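Local coordinates for protein putative Zn-dependent Alcohol Dehydrogenase (Rhodobacter sphaeroides, PDB 3IV6) that binds S-adenosylmethionine in a Rossmann-like alpha/beta domain and, despite its dehydrogenase name, is probably a methyltransferase, at residues L136-L150 with D247-R259. Residues are numbered along the deposited sequence; the frame is centred on the assembly and turned at random.
Sequences LSLVGSGTVRASVKL and DAPNTMLYQFSRR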
ATOM      1  N   LEU A 136      -5.278  -6.129  11.196  1.00 25.81           N
ATOM      2  CA  LEU A 136      -5.997  -7.080  12.017  1.00 26.53           C
ATOM      3  C   LEU A 136      -6.433  -6.450  13.336  1.00 29.41           C
ATOM      4  O   LEU A 136      -7.536  -6.677  13.840  1.00 33.08           O
ATOM      5  CB  LEU A 136      -5.082  -8.277  12.269  1.00 31.25           C
ATOM      6  CG  LEU A 136      -5.092  -9.248  11.087  1.00 29.49           C
ATOM      7  CD1 LEU A 136      -4.153 -10.391  11.326  1.00 30.71           C
ATOM      8  CD2 LEU A 136      -6.510  -9.717  10.877  1.00 23.23           C
ATOM      9  N   SER A 137      -5.549  -5.639  13.882  1.00 29.92           N
ATOM     10  CA  SER A 137      -5.824  -4.918  15.096  1.00 29.13           C
ATOM     11  C   SER A 137      -6.997  -3.955  14.910  1.00 28.49           C
ATOM     12  O   SER A 137      -7.825  -3.812  15.804  1.00 29.40           O
ATOM     13  CB  SER A 137      -4.569  -4.178  15.527  1.00 32.32           C
ATOM     14  OG  SER A 137      -4.806  -3.398  16.670  1.00 43.67           O
ATOM     15  N   LEU A 138      -7.056  -3.306  13.753  1.00 23.82           N
ATOM     16  CA  LEU A 138      -8.131  -2.367  13.454  1.00 25.08           C
ATOM     17  C   LEU A 138      -9.480  -3.076  13.390  1.00 26.65           C
ATOM     18  O   LEU A 138     -10.474  -2.591  13.930  1.00 24.84           O
ATOM     19  CB  LEU A 138      -7.857  -1.639  12.137  1.00 22.42           C
ATOM     20  CG  LEU A 138      -6.700  -0.637  12.145  1.00 25.48           C
ATOM     21  CD1 LEU A 138      -6.519  -0.014  10.768  1.00 19.18           C
ATOM     22  CD2 LEU A 138      -6.924   0.435  13.198  1.00 26.90           C
ATOM     23  N   VAL A 139      -9.506  -4.227  12.724  1.00 24.08           N
ATOM     24  CA  VAL A 139     -10.762  -4.853  12.327  1.00 28.27           C
ATOM     25  C   VAL A 139     -11.339  -5.698  13.457  1.00 33.47           C
ATOM     26  O   VAL A 139     -12.504  -6.095  13.415  1.00 36.07           O
ATOM     27  CB  VAL A 139     -10.581  -5.737  11.078  1.00 24.25           C
ATOM     28  CG1 VAL A 139     -10.145  -4.893   9.890  1.00 22.85           C
ATOM     29  CG2 VAL A 139      -9.575  -6.844  11.354  1.00 26.34           C
ATOM     30  N   GLY A 140     -10.517  -5.969  14.465  1.00 34.27           N
ATOM     31  CA  GLY A 140     -10.831  -6.986  15.452  1.00 32.78           C
ATOM     32  C   GLY A 140     -11.243  -8.301  14.819  1.00 38.88           C
ATOM     33  O   GLY A 140     -10.399  -9.087  14.393  1.00 50.36           O
ATOM     34  N   SER A 141     -12.549  -8.538  14.759  1.00 31.36           N
ATOM     35  CA  SER A 141     -13.080  -9.763  14.173  1.00 40.97           C
ATOM     36  C   SER A 141     -13.645  -9.508  12.779  1.00 40.10           C
ATOM     37  O   SER A 141     -14.407 -10.317  12.251  1.00 40.00           O
ATOM     38  CB  SER A 141     -14.158 -10.368  15.075  1.00 45.94           C
ATOM     39  OG  SER A 141     -15.203  -9.440  15.311  1.00 45.74           O
ATOM     40  N   GLY A 142     -13.267  -8.379  12.190  1.00 38.66           N
ATOM     41  CA  GLY A 142     -13.741  -8.011  10.870  1.00 34.82           C
ATOM     42  C   GLY A 142     -12.915  -8.635   9.762  1.00 32.24           C
ATOM     43  O   GLY A 142     -12.159  -9.579   9.995  1.00 25.72           O
ATOM     44  N   THR A 143     -13.059  -8.105   8.552  1.00 33.63           N
ATOM     45  CA  THR A 143     -12.334  -8.623   7.396  1.00 30.85           C
ATOM     46  C   THR A 143     -11.308  -7.612   6.887  1.00 24.23           C
ATOM     47  O   THR A 143     -11.564  -6.409   6.875  1.00 23.82           O
ATOM     48  CB  THR A 143     -13.338  -9.001   6.286  1.00 33.60           C
ATOM     49  OG1 THR A 143     -14.342  -9.869   6.844  1.00 38.40           O
ATOM     50  CG2 THR A 143     -12.635  -9.669   5.096  1.00 28.31           C
ATOM     51  N   VAL A 144     -10.132  -8.095   6.508  1.00 21.69           N
ATOM     52  CA  VAL A 144      -9.128  -7.249   5.869  1.00 21.54           C
ATOM     53  C   VAL A 144      -9.074  -7.674   4.425  1.00 21.66           C
ATOM     54  O   VAL A 144      -8.988  -8.869   4.129  1.00 22.83           O
ATOM     55  CB  VAL A 144      -7.733  -7.447   6.503  1.00 22.33           C
ATOM     56  CG1 VAL A 144      -6.563  -6.650   5.734  1.00 14.55           C
ATOM     57  CG2 VAL A 144      -7.801  -7.075   7.968  1.00 19.50           C
ATOM     58  N   ARG A 145      -9.152  -6.699   3.526  1.00 19.34           N
ATOM     59  CA  ARG A 145      -8.947  -6.960   2.108  1.00 19.79           C
ATOM     60  C   ARG A 145      -7.751  -6.164   1.635  1.00 21.46           C
ATOM     61  O   ARG A 145      -7.730  -4.921   1.651  1.00 19.42           O
ATOM     62  CB  ARG A 145     -10.208  -6.631   1.323  1.00 23.06           C
ATOM     63  CG  ARG A 145     -11.426  -7.485   1.731  1.00 23.68           C
ATOM     64  CD  ARG A 145     -12.646  -7.065   0.989  1.00 23.00           C
ATOM     65  NE  ARG A 145     -13.748  -7.977   1.258  1.00 29.46           N
ATOM     66  CZ  ARG A 145     -15.006  -7.816   0.836  1.00 30.30           C
ATOM     67  NH1 ARG A 145     -15.924  -8.741   1.149  1.00 35.68           N
ATOM     68  NH2 ARG A 145     -15.356  -6.757   0.109  1.00 21.04           N
ATOM     69  N   ALA A 146      -6.714  -6.892   1.260  1.00 24.03           N
ATOM     70  CA  ALA A 146      -5.439  -6.254   0.875  1.00 24.56           C
ATOM     71  C   ALA A 146      -4.892  -6.818  -0.440  1.00 19.44           C
ATOM     72  O   ALA A 146      -4.606  -8.002  -0.533  1.00 18.87           O
ATOM     73  CB  ALA A 146      -4.398  -6.409   1.997  1.00 18.59           C
ATOM     74  N   SER A 147      -4.777  -5.989  -1.467  1.00 17.56           N
ATOM     75  CA  SER A 147      -4.264  -6.499  -2.730  1.00 18.83           C
ATOM     76  C   SER A 147      -2.756  -6.308  -2.772  1.00 24.27           C
ATOM     77  O   SER A 147      -2.247  -5.367  -2.205  1.00 23.66           O
ATOM     78  CB  SER A 147      -4.866  -5.721  -3.839  1.00 23.04           C
ATOM     79  OG  SER A 147      -4.387  -4.398  -3.737  1.00 22.03           O
ATOM     80  N   VAL A 148      -2.045  -7.207  -3.435  1.00 24.64           N
ATOM     81  CA  VAL A 148      -0.617  -7.101  -3.551  1.00 19.78           C
ATOM     82  C   VAL A 148      -0.191  -7.334  -4.988  1.00 22.38           C
ATOM     83  O   VAL A 148      -0.607  -8.286  -5.594  1.00 24.53           O
ATOM     84  CB  VAL A 148       0.071  -8.145  -2.708  1.00 22.53           C
ATOM     85  CG1 VAL A 148       1.597  -7.860  -2.679  1.00 21.81           C
ATOM     86  CG2 VAL A 148      -0.512  -8.120  -1.296  1.00 14.67           C
ATOM     87  N   LYS A 149       0.634  -6.456  -5.541  1.00 23.34           N
ATOM     88  CA  LYS A 149       1.203  -6.678  -6.869  1.00 27.33           C
ATOM     89  C   LYS A 149       2.295  -7.737  -6.786  1.00 26.99           C
ATOM     90  O   LYS A 149       3.150  -7.624  -5.953  1.00 28.11           O
ATOM     91  CB  LYS A 149       1.790  -5.382  -7.434  1.00 27.01           C
ATOM     92  CG  LYS A 149       1.676  -5.297  -8.923  1.00 35.25           C
ATOM     93  CD  LYS A 149       2.904  -4.734  -9.586  1.00 40.67           C
ATOM     94  CE  LYS A 149       3.950  -5.814  -9.751  1.00 41.12           C
ATOM     95  NZ  LYS A 149       3.532  -6.815 -10.782  1.00 48.28           N
ATOM     96  N   LEU A 150       2.288  -8.733  -7.671  1.00 26.65           N
ATOM     97  CA  LEU A 150       3.181  -9.867  -7.527  1.00 24.27           C
ATOM     98  C   LEU A 150       4.246  -9.936  -8.608  1.00 29.50           C
ATOM     99  O   LEU A 150       4.010  -9.588  -9.768  1.00 27.81           O
ATOM    100  CB  LEU A 150       2.415 -11.180  -7.468  1.00 25.30           C
ATOM    101  CG  LEU A 150       1.264 -11.335  -6.460  1.00 27.59           C
ATOM    102  CD1 LEU A 150       0.452 -12.567  -6.807  1.00 27.45           C
ATOM    103  CD2 LEU A 150       1.749 -11.437  -5.010  1.00 26.14           C
ATOM    104  N   ASP A 247      -7.932  -6.076 -13.957  1.00 30.45           N
ATOM    105  CA  ASP A 247      -7.283  -5.003 -14.699  1.00 32.82           C
ATOM    106  C   ASP A 247      -5.828  -4.840 -14.277  1.00 39.71           C
ATOM    107  O   ASP A 247      -4.929  -4.798 -15.116  1.00 45.42           O
ATOM    108  CB  ASP A 247      -8.037  -3.685 -14.506  1.00 31.49           C
ATOM    109  CG  ASP A 247      -9.453  -3.739 -15.045  1.00 45.95           C
ATOM    110  OD1 ASP A 247     -10.353  -3.138 -14.421  1.00 46.77           O
ATOM    111  OD2 ASP A 247      -9.667  -4.384 -16.094  1.00 48.78           O
ATOM    112  N   ALA A 248      -5.603  -4.748 -12.970  1.00 39.13           N
ATOM    113  CA  ALA A 248      -4.278  -4.451 -12.439  1.00 33.60           C
ATOM    114  C   ALA A 248      -3.272  -5.528 -12.833  1.00 32.67           C
ATOM    115  O   ALA A 248      -3.650  -6.607 -13.286  1.00 32.05           O
ATOM    116  CB  ALA A 248      -4.334  -4.301 -10.927  1.00 35.75           C
ATOM    117  N   PRO A 249      -1.990  -5.225 -12.657  1.00 43.08           N
ATOM    118  CA  PRO A 249      -0.918  -6.045 -13.232  1.00 42.08           C
ATOM    119  C   PRO A 249      -0.534  -7.200 -12.314  1.00 38.04           C
ATOM    120  O   PRO A 249       0.122  -6.983 -11.294  1.00 42.71           O
ATOM    121  CB  PRO A 249       0.244  -5.058 -13.352  1.00 46.30           C
ATOM    122  CG  PRO A 249      -0.410  -3.732 -13.507  1.00 45.86           C
ATOM    123  CD  PRO A 249      -1.659  -3.789 -12.673  1.00 50.00           C
ATOM    124  N   ASN A 250      -0.941  -8.412 -12.677  1.00 34.01           N
ATOM    125  CA  ASN A 250      -0.648  -9.591 -11.872  1.00 34.49           C
ATOM    126  C   ASN A 250      -0.880  -9.347 -10.385  1.00 33.25           C
ATOM    127  O   ASN A 250      -0.010  -9.621  -9.557  1.00 30.73           O
ATOM    128  CB  ASN A 250       0.790 -10.058 -12.110  1.00 36.87           C
ATOM    129  CG  ASN A 250       0.984 -11.529 -11.795  1.00 49.98           C
ATOM    130  OD1 ASN A 250       0.143 -12.364 -12.131  1.00 49.33           O
ATOM    131  ND2 ASN A 250       2.096 -11.853 -11.146  1.00 44.90           N
ATOM    132  N   THR A 251      -2.057  -8.828 -10.052  1.00 31.38           N
ATOM    133  CA  THR A 251      -2.321  -8.324  -8.710  1.00 28.66           C
ATOM    134  C   THR A 251      -3.362  -9.179  -7.994  1.00 28.80           C
ATOM    135  O   THR A 251      -4.520  -9.237  -8.405  1.00 30.91           O
ATOM    136  CB  THR A 251      -2.805  -6.863  -8.740  1.00 33.08           C
ATOM    137  OG1 THR A 251      -1.689  -5.991  -8.966  1.00 31.95           O
ATOM    138  CG2 THR A 251      -3.471  -6.494  -7.423  1.00 27.39           C
HETATM  139  N   MSE A 252      -2.940  -9.842  -6.922  1.00 25.48           N
HETATM  140  CA  MSE A 252      -3.830 -10.707  -6.157  1.00 25.33           C
HETATM  141  C   MSE A 252      -4.425  -9.969  -4.964  1.00 27.67           C
HETATM  142  O   MSE A 252      -3.709  -9.313  -4.206  1.00 26.30           O
HETATM  143  CB  MSE A 252      -3.085 -11.957  -5.684  1.00 26.11           C
HETATM  144  CG  MSE A 252      -3.972 -12.987  -5.003  1.00 34.33           C
HETATM  145 SE   MSE A 252      -4.433 -14.475  -6.177  0.63 45.08          SE
HETATM  146  CE  MSE A 252      -2.636 -15.005  -6.715  1.00 30.33           C
ATOM    147  N   LEU A 253      -5.740 -10.079  -4.802  1.00 29.82           N
ATOM    148  CA  LEU A 253      -6.419  -9.519  -3.639  1.00 24.43           C
ATOM    149  C   LEU A 253      -6.675 -10.588  -2.583  1.00 23.30           C
ATOM    150  O   LEU A 253      -7.187 -11.665  -2.886  1.00 26.18           O
ATOM    151  CB  LEU A 253      -7.738  -8.863  -4.054  1.00 26.16           C
ATOM    152  CG  LEU A 253      -8.676  -8.452  -2.918  1.00 24.68           C
ATOM    153  CD1 LEU A 253      -7.950  -7.571  -1.913  1.00 22.44           C
ATOM    154  CD2 LEU A 253      -9.906  -7.744  -3.467  1.00 18.10           C
ATOM    155  N   TYR A 254      -6.313 -10.283  -1.340  1.00 24.14           N
ATOM    156  CA  TYR A 254      -6.325 -11.282  -0.267  1.00 28.31           C
ATOM    157  C   TYR A 254      -7.247 -10.829   0.806  1.00 28.28           C
ATOM    158  O   TYR A 254      -7.082  -9.716   1.316  1.00 29.50           O
ATOM    159  CB  TYR A 254      -4.951 -11.429   0.403  1.00 24.02           C
ATOM    160  CG  TYR A 254      -3.905 -11.905  -0.526  1.00 23.43           C
ATOM    161  CD1 TYR A 254      -3.511 -13.241  -0.526  1.00 23.56           C
ATOM    162  CD2 TYR A 254      -3.322 -11.033  -1.440  1.00 22.54           C
ATOM    163  CE1 TYR A 254      -2.544 -13.702  -1.395  1.00 24.92           C
ATOM    164  CE2 TYR A 254      -2.336 -11.485  -2.337  1.00 26.67           C
ATOM    165  CZ  TYR A 254      -1.955 -12.833  -2.309  1.00 30.62           C
ATOM    166  OH  TYR A 254      -1.014 -13.328  -3.178  1.00 31.14           O
ATOM    167  N   GLN A 255      -8.182 -11.707   1.171  1.00 29.34           N
ATOM    168  CA  GLN A 255      -9.158 -11.436   2.219  1.00 25.82           C
ATOM    169  C   GLN A 255      -8.830 -12.350   3.384  1.00 25.92           C
ATOM    170  O   GLN A 255      -8.753 -13.571   3.236  1.00 28.06           O
ATOM    171  CB  GLN A 255     -10.577 -11.664   1.694  1.00 22.88           C
ATOM    172  CG  GLN A 255     -11.656 -11.687   2.770  1.00 23.62           C
ATOM    173  CD  GLN A 255     -13.049 -11.722   2.175  1.00 27.48           C
ATOM    174  OE1 GLN A 255     -13.331 -11.022   1.208  1.00 27.55           O
ATOM    175  NE2 GLN A 255     -13.927 -12.548   2.745  1.00 30.19           N
ATOM    176  N   PHE A 256      -8.592 -11.754   4.539  1.00 22.82           N
ATOM    177  CA  PHE A 256      -8.175 -12.513   5.713  1.00 22.01           C
ATOM    178  C   PHE A 256      -8.686 -11.918   7.027  1.00 26.80           C
ATOM    179  O   PHE A 256      -9.158 -10.775   7.099  1.00 27.43           O
ATOM    180  CB  PHE A 256      -6.642 -12.704   5.751  1.00 23.43           C
ATOM    181  CG  PHE A 256      -5.824 -11.406   5.801  1.00 25.69           C
ATOM    182  CD1 PHE A 256      -5.311 -10.931   7.016  1.00 28.70           C
ATOM    183  CD2 PHE A 256      -5.538 -10.667   4.651  1.00 27.02           C
ATOM    184  CE1 PHE A 256      -4.521  -9.752   7.088  1.00 21.89           C
ATOM    185  CE2 PHE A 256      -4.762  -9.486   4.732  1.00 22.18           C
ATOM    186  CZ  PHE A 256      -4.253  -9.052   5.944  1.00 20.75           C
ATOM    187  N   SER A 257      -8.566 -12.697   8.083  1.00 29.71           N
ATOM    188  CA  SER A 257      -9.138 -12.302   9.354  1.00 34.05           C
ATOM    189  C   SER A 257      -8.505 -13.164  10.424  1.00 32.96           C
ATOM    190  O   SER A 257      -7.786 -14.107  10.081  1.00 33.65           O
ATOM    191  CB  SER A 257     -10.626 -12.570   9.320  1.00 31.77           C
ATOM    192  OG  SER A 257     -10.793 -13.929   9.026  1.00 33.05           O
ATOM    193  N   ARG A 258      -8.727 -12.822  11.696  1.00 27.56           N
ATOM    194  CA  ARG A 258      -8.363 -13.716  12.773  1.00 38.57           C
ATOM    195  C   ARG A 258      -9.502 -13.694  13.758  1.00 45.17           C
ATOM    196  O   ARG A 258      -9.883 -12.627  14.227  1.00 51.07           O
ATOM    197  CB  ARG A 258      -7.024 -13.346  13.438  1.00 34.25           C
ATOM    198  CG  ARG A 258      -7.018 -12.025  14.140  1.00 39.41           C
ATOM    199  CD  ARG A 258      -6.270 -12.113  15.434  1.00 42.02           C
ATOM    200  NE  ARG A 258      -5.174 -11.139  15.516  1.00 44.46           N
ATOM    201  CZ  ARG A 258      -5.318  -9.847  15.831  1.00 41.75           C
ATOM    202  NH1 ARG A 258      -4.235  -9.071  15.893  1.00 39.92           N
ATOM    203  NH2 ARG A 258      -6.529  -9.328  16.074  1.00 38.64           N
ATOM    204  N   ARG A 259     -10.062 -14.858  14.063  1.00 47.71           N
ATOM    205  CA  ARG A 259     -11.152 -14.910  15.035  1.00 63.88           C
ATOM    206  C   ARG A 259     -10.958 -16.101  15.954  1.00 66.99           C
ATOM    207  O   ARG A 259     -10.177 -16.994  15.631  1.00 69.19           O
ATOM    208  CB  ARG A 259     -12.519 -14.981  14.328  1.00 63.16           C
ATOM    209  CG  ARG A 259     -12.727 -13.967  13.184  1.00 49.64           C
ATOM    210  CD  ARG A 259     -14.095 -14.138  12.494  1.00 55.88           C
ATOM    211  NE  ARG A 259     -14.400 -13.056  11.554  1.00 55.90           N
ATOM    212  CZ  ARG A 259     -14.367 -13.160  10.223  1.00 57.80           C
ATOM    213  NH1 ARG A 259     -14.044 -14.313   9.656  1.00 60.54           N
ATOM    214  NH2 ARG A 259     -14.655 -12.112   9.450  1.00 53.76           N
TER
HETATM  215  O   HOH W   1     -10.960 -10.835  11.983  1.00 36.09           O
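Val144 and Phe256 face each other as a hydrogen-bonded pair of two antiparallel strands, 143-149 and 251-258, a compact example of cross-strand packing in which a ring lies over its paired residue. With CG set between the backbone N and the carbonyl carbon (chi1 60°), the Phe256 ring lies across Val144, whose CB sits over the ring centre in a CH-pi contact 3.9 Å from the centroid. Leu136 CG and Ala146 CB meet the ring at its edge. Reciprocal backbone bonds join Val144 with Phe256, Ala146 with Tyr254 and Val148 with Met252. Val148 CG2 rests 4.0 Å from Tyr254 CE2, and buried Leu150 packs CD1 against Met252 CB. Solvent reaches Ser141 and Arg259 at one end, Pro249 and Asn250 at the other. Arg259 NE donates to Ser141 O at 2.8 Å, near the guanidinium plane, and a water links Gly140 O, Gly142 O and Arg258 N. Lys149 NZ (3.0 Å) and Asn250 ND2 (3.3 Å) grip Leu150 O from opposite faces of its carbonyl plane. Cutting Lys149 back to an alanine is likely to leave Leu150 O with the Asn250 amide alone. Helix 33-39 packs against Ser147 and Leu253, and 113-117 is the parallel neighbour of 143-149. Strand 251-258, antiparallel and set between 143-149 and 237-244, completes the 3-2-1-4-5-7-6 order that marks class I, Rossmann-like methyltransferases.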